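Local coordinates for protein dihydropteroate synthase (Burkholderia cenocepacia, PDB 2Y5S) that probably catalyses the condensation of para-aminobenzoate with 6-hydroxymethyl-7,8-dihydropterin diphosphate to give 7,8-dihydropteroate, the precursor of folates, at residues B[11-15]-B[16-20]; B[259-263]-B[264-268]. All coordinates share one frame; numbering follows the deposited sequence.

Contact 1 (B[11-15]-B[16-20]); sequences LQCGR and FELTF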
loop_
_atom_site.group_PDB
_atom_site.type_symbol
_atom_site.label_atom_id
_atom_site.label_comp_id
_atom_site.label_asym_id
_atom_site.label_seq_id
_atom_site.Cartn_x
_atom_site.Cartn_y
_atom_site.Cartn_z
ATOM N N LEU B 11 12.709 2.044 21.286
ATOM C CA LEU B 11 11.716 2.267 22.311
ATOM C C LEU B 11 11.864 1.265 23.463
ATOM O O LEU B 11 11.698 0.065 23.280
ATOM C CB LEU B 11 10.319 2.162 21.698
ATOM C CG LEU B 11 9.166 2.563 22.630
ATOM C CD1 LEU B 11 9.292 4.034 23.036
ATOM C CD2 LEU B 11 7.775 2.269 21.972
ATOM N N GLN B 12 12.159 1.761 24.653
ATOM C CA GLN B 12 12.100 0.924 25.850
ATOM C C GLN B 12 10.606 0.665 26.142
ATOM O O GLN B 12 9.829 1.596 26.261
ATOM C CB GLN B 12 12.821 1.615 26.991
ATOM C CG GLN B 12 12.719 0.940 28.336
ATOM C CD GLN B 12 13.261 -0.465 28.328
ATOM O OE1 GLN B 12 14.341 -0.724 27.785
ATOM N NE2 GLN B 12 12.511 -1.393 28.934
ATOM N N CYS B 13 10.212 -0.604 26.212
ATOM C CA CYS B 13 8.801 -0.960 26.195
ATOM C C CYS B 13 8.510 -2.037 27.217
ATOM O O CYS B 13 8.149 -3.161 26.883
ATOM C CB CYS B 13 8.380 -1.393 24.787
ATOM S SG CYS B 13 6.610 -1.493 24.535
ATOM N N GLY B 14 8.680 -1.667 28.480
ATOM C CA GLY B 14 8.424 -2.570 29.591
ATOM C C GLY B 14 9.387 -3.740 29.571
ATOM O O GLY B 14 10.579 -3.554 29.751
ATOM N N ARG B 15 8.868 -4.944 29.342
ATOM C CA ARG B 15 9.717 -6.141 29.307
ATOM C C ARG B 15 10.604 -6.166 28.068
ATOM O O ARG B 15 11.530 -6.946 28.009
ATOM C CB ARG B 15 8.872 -7.423 29.297
ATOM C CG ARG B 15 8.153 -7.751 30.579
ATOM C CD ARG B 15 7.206 -8.923 30.351
ATOM N NE ARG B 15 6.043 -8.547 29.528
ATOM C CZ ARG B 15 5.160 -9.413 29.029
ATOM N NH1 ARG B 15 5.303 -10.722 29.229
ATOM N NH2 ARG B 15 4.131 -8.974 28.312
ATOM N N PHE B 16 10.299 -5.327 27.077
ATOM C CA PHE B 16 10.913 -5.423 25.765
ATOM C C PHE B 16 11.711 -4.170 25.444
ATOM O O PHE B 16 11.385 -3.086 25.918
ATOM C CB PHE B 16 9.816 -5.633 24.712
ATOM C CG PHE B 16 8.918 -6.780 25.018
ATOM C CD1 PHE B 16 9.272 -8.072 24.635
ATOM C CD2 PHE B 16 7.744 -6.590 25.744
ATOM C CE1 PHE B 16 8.472 -9.153 24.946
ATOM C CE2 PHE B 16 6.920 -7.668 26.049
ATOM C CZ PHE B 16 7.289 -8.958 25.655
ATOM N N GLU B 17 12.791 -4.360 24.698
ATOM C CA GLU B 17 13.547 -3.279 24.095
ATOM C C GLU B 17 13.248 -3.319 22.594
ATOM O O GLU B 17 13.794 -4.137 21.854
ATOM C CB GLU B 17 15.046 -3.455 24.371
ATOM C CG GLU B 17 15.418 -3.491 25.863
ATOM C CD GLU B 17 16.903 -3.737 26.106
ATOM O OE1 GLU B 17 17.370 -4.868 25.870
ATOM O OE2 GLU B 17 17.603 -2.803 26.550
ATOM N N LEU B 18 12.345 -2.464 22.144
ATOM C CA LEU B 18 11.982 -2.476 20.728
ATOM C C LEU B 18 12.988 -1.690 19.874
ATOM O O LEU B 18 13.334 -0.547 20.197
ATOM C CB LEU B 18 10.571 -1.919 20.545
ATOM C CG LEU B 18 9.471 -2.666 21.295
ATOM C CD1 LEU B 18 8.156 -1.935 21.041
ATOM C CD2 LEU B 18 9.382 -4.155 20.901
ATOM N N THR B 19 13.462 -2.322 18.800
ATOM C CA THR B 19 14.255 -1.643 17.780
ATOM C C THR B 19 13.513 -1.784 16.431
ATOM O O THR B 19 12.658 -2.683 16.247
ATOM C CB THR B 19 15.723 -2.143 17.716
ATOM O OG1 THR B 19 15.751 -3.547 17.454
ATOM C CG2 THR B 19 16.487 -1.862 19.039
ATOM N N PHE B 20 13.801 -0.879 15.508
ATOM C CA PHE B 20 12.947 -0.707 14.339
ATOM C C PHE B 20 13.681 -0.942 13.012
ATOM O O PHE B 20 13.517 -0.187 12.051
ATOM C CB PHE B 20 12.258 0.668 14.410
ATOM C CG PHE B 20 11.354 0.816 15.617
ATOM C CD1 PHE B 20 10.159 0.090 15.704
ATOM C CD2 PHE B 20 11.702 1.635 16.668
ATOM C CE1 PHE B 20 9.350 0.188 16.806
ATOM C CE2 PHE B 20 10.885 1.745 17.802
ATOM C CZ PHE B 20 9.715 1.029 17.868
#
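Leu11, Cys13 and Leu18, with Phe16 at the partly exposed end, form the apolar side of a two-stranded β-hairpin, strands 11-13 and 16-18, which lies across the N-terminal ends of the barrel strands. Leu18 CD1 rests 3.8 Å from Cys13 CB and as close to its sulfur, while Leu11 CB faces Leu18 CB directly across the strands. Beyond the strand end, the Phe20 ring swings back so that CE2 comes 4.0 Å from Leu11 CB. Compact apolar side chains suit the buried part of this side. Two pairs of backbone bonds clamp the ladder: Leu11 with Leu18, and Cys13 with Phe16, where Cys13 N reaches Phe16 O at 2.8 Å. The type II' turn between Cys13 and Phe16 puts Gly14 at its first corner, where phi is 65°, a value easily reached without a side chain. Gln12 and Glu17 point to the opposite side of the hairpin. At the rim, Arg15 runs alongside Phe16: its CB sits over one ring face, 4.0 Å from the centroid in a CH-pi contact, and the bend at chi3 (-71°) sets one guanidinium face against Phe16 CZ, the planes 64° apart. Arg15 NH1 bonds to the carbonyl of Arg94, and NH2 forms a salt bridge with Asp119 OD2.

Contact 2 (B[259-263]-B[264-268]); sequences LCAVE and RGAAI
Arg264 folds back over the last turn of helix 251-263, with its CB 3.4 Å from Cys260 O, the same carbonyl that accepts a 2.9 Å hydrogen bond from Arg264 N. CG is a little farther from this oxygen. The bend at chi2 (65°) keeps CD 3.9 Å from Cys260 O, and the one at chi3 (73°) turns NE back to 3.1 Å from it, at an angle too poor for a hydrogen bond. The guanidinium beyond is doubtful as modelled, since NH2 and CZ stand implausibly close to Cys260 SG; tentatively, Glu263 CB lies over one of its faces, offset toward the rim. Val287 of the second subunit packs against both Cys260 and Arg264. Beneath the arginine the helix ends in a Schellman motif, at a turn from helix to strand in the TIM barrel. Ala266 N bonds to Ala261 O at 2.9 Å, and Gly265 N to Val262 O at 3.1 Å, this donor standing well above the carbonyl plane. Gly265, with no side chain, suits the C' position, whose positive phi of 88° and small psi bring the preceding carbonyl O close. Ala266 then turns its small methyl inward, 3.9 Å from Ala261 CB, a short side chain matching a tight corner. Glu263 OE1 accepts a hydrogen bond from Trp284 NE1. A water bridges Val262 O and Ala266 O, donating to each at 2.8 Å.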
loop_
_atom_site.group_PDB
_atom_site.type_symbol
_atom_site.label_atom_id
_atom_site.label_comp_id
_atom_site.label_asym_id
_atom_site.label_seq_id
_atom_site.Cartn_x
_atom_site.Cartn_y
_atom_site.Cartn_z
ATOM N N LEU B 259 1.174 1.669 4.876
ATOM C CA LEU B 259 2.365 1.714 4.004
ATOM C C LEU B 259 2.945 3.092 3.823
ATOM O O LEU B 259 4.171 3.282 3.860
ATOM C CB LEU B 259 2.042 1.144 2.619
ATOM C CG LEU B 259 1.934 -0.376 2.539
ATOM C CD1 LEU B 259 1.197 -0.807 1.257
ATOM C CD2 LEU B 259 3.349 -1.027 2.640
ATOM N N CYS B 260 2.074 4.066 3.569
ATOM C CA CYS B 260 2.487 5.455 3.495
ATOM C C CYS B 260 3.192 5.904 4.774
ATOM O O CYS B 260 4.224 6.576 4.730
ATOM C CB CYS B 260 1.275 6.344 3.227
ATOM S SG CYS B 260 1.720 8.042 3.080
ATOM N N ALA B 261 2.639 5.533 5.919
ATOM C CA ALA B 261 3.228 5.914 7.197
ATOM C C ALA B 261 4.618 5.309 7.344
ATOM O O ALA B 261 5.552 6.002 7.753
ATOM C CB ALA B 261 2.336 5.501 8.364
ATOM N N VAL B 262 4.781 4.029 7.001
ATOM C CA VAL B 262 6.117 3.411 7.131
ATOM C C VAL B 262 7.070 3.974 6.090
ATOM O O VAL B 262 8.242 4.139 6.371
ATOM C CB VAL B 262 6.097 1.843 7.124
ATOM C CG1 VAL B 262 5.212 1.333 8.271
ATOM C CG2 VAL B 262 5.655 1.269 5.789
ATOM N N GLU B 263 6.569 4.308 4.902
ATOM C CA GLU B 263 7.404 4.966 3.898
ATOM C C GLU B 263 7.913 6.309 4.448
ATOM O O GLU B 263 9.048 6.730 4.168
ATOM C CB GLU B 263 6.621 5.169 2.598
ATOM C CG GLU B 263 7.437 5.749 1.417
ATOM C CD GLU B 263 8.486 4.783 0.891
ATOM O OE1 GLU B 263 8.513 3.615 1.334
ATOM O OE2 GLU B 263 9.288 5.185 0.022
ATOM N N ARG B 264 7.068 6.965 5.240
ATOM C CA ARG B 264 7.408 8.240 5.859
ATOM C C ARG B 264 8.015 8.107 7.271
ATOM O O ARG B 264 7.939 9.047 8.057
ATOM C CB ARG B 264 6.163 9.145 5.888
ATOM C CG ARG B 264 6.146 10.242 4.826
ATOM C CD ARG B 264 6.074 9.710 3.408
ATOM N NE ARG B 264 4.744 9.183 3.106
ATOM C CZ ARG B 264 4.354 8.739 1.916
ATOM N NH1 ARG B 264 5.161 8.746 0.865
ATOM N NH2 ARG B 264 3.137 8.273 1.778
ATOM N N GLY B 265 8.591 6.952 7.589
ATOM C CA GLY B 265 9.355 6.770 8.817
ATOM C C GLY B 265 8.624 6.348 10.104
ATOM O O GLY B 265 9.232 6.381 11.171
ATOM N N ALA B 266 7.350 5.943 10.029
ATOM C CA ALA B 266 6.653 5.409 11.232
ATOM C C ALA B 266 7.342 4.153 11.790
ATOM O O ALA B 266 7.698 3.213 11.035
ATOM C CB ALA B 266 5.206 5.112 10.941
ATOM N N ALA B 267 7.502 4.130 13.112
ATOM C CA ALA B 267 8.083 2.987 13.796
ATOM C C ALA B 267 7.036 1.886 14.011
ATOM O O ALA B 267 7.346 0.694 13.914
ATOM C CB ALA B 267 8.665 3.413 15.125
ATOM N N ILE B 268 5.816 2.300 14.345
ATOM C CA ILE B 268 4.730 1.376 14.659
ATOM C C ILE B 268 3.465 1.811 13.939
ATOM O O ILE B 268 3.132 2.997 13.921
ATOM C CB ILE B 268 4.449 1.328 16.193
ATOM C CG1 ILE B 268 5.707 0.953 16.979
ATOM C CG2 ILE B 268 3.286 0.362 16.509
ATOM C CD1 ILE B 268 5.563 1.079 18.490
HETATM O O HOH W 1 9.361 3.165 8.759
#

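In the fold
Both contacts belong to the N-terminal end of the TIM barrel, one as the hairpin preceding strand 24-30, the other as the turn from helix 251-263 into strand 268-271. Each is partly buried, but they differ in chemistry. Contact 1 is a strand ladder with an apolar underside and a charged outer rim, untouched by the second subunit; contact 2 is a helix end sealed by backbone bonds, lying at the subunit interface, where the charge pairing across to the other chain is weak. Their centres lie about 18 Å apart, yet they meet: Phe20 packs against Ala267 and Ile268, its CE1 3.7 Å from Ile268 CG1, while Leu11 CD2 approaches Ile268 CD1, tying hairpin to barrel strand.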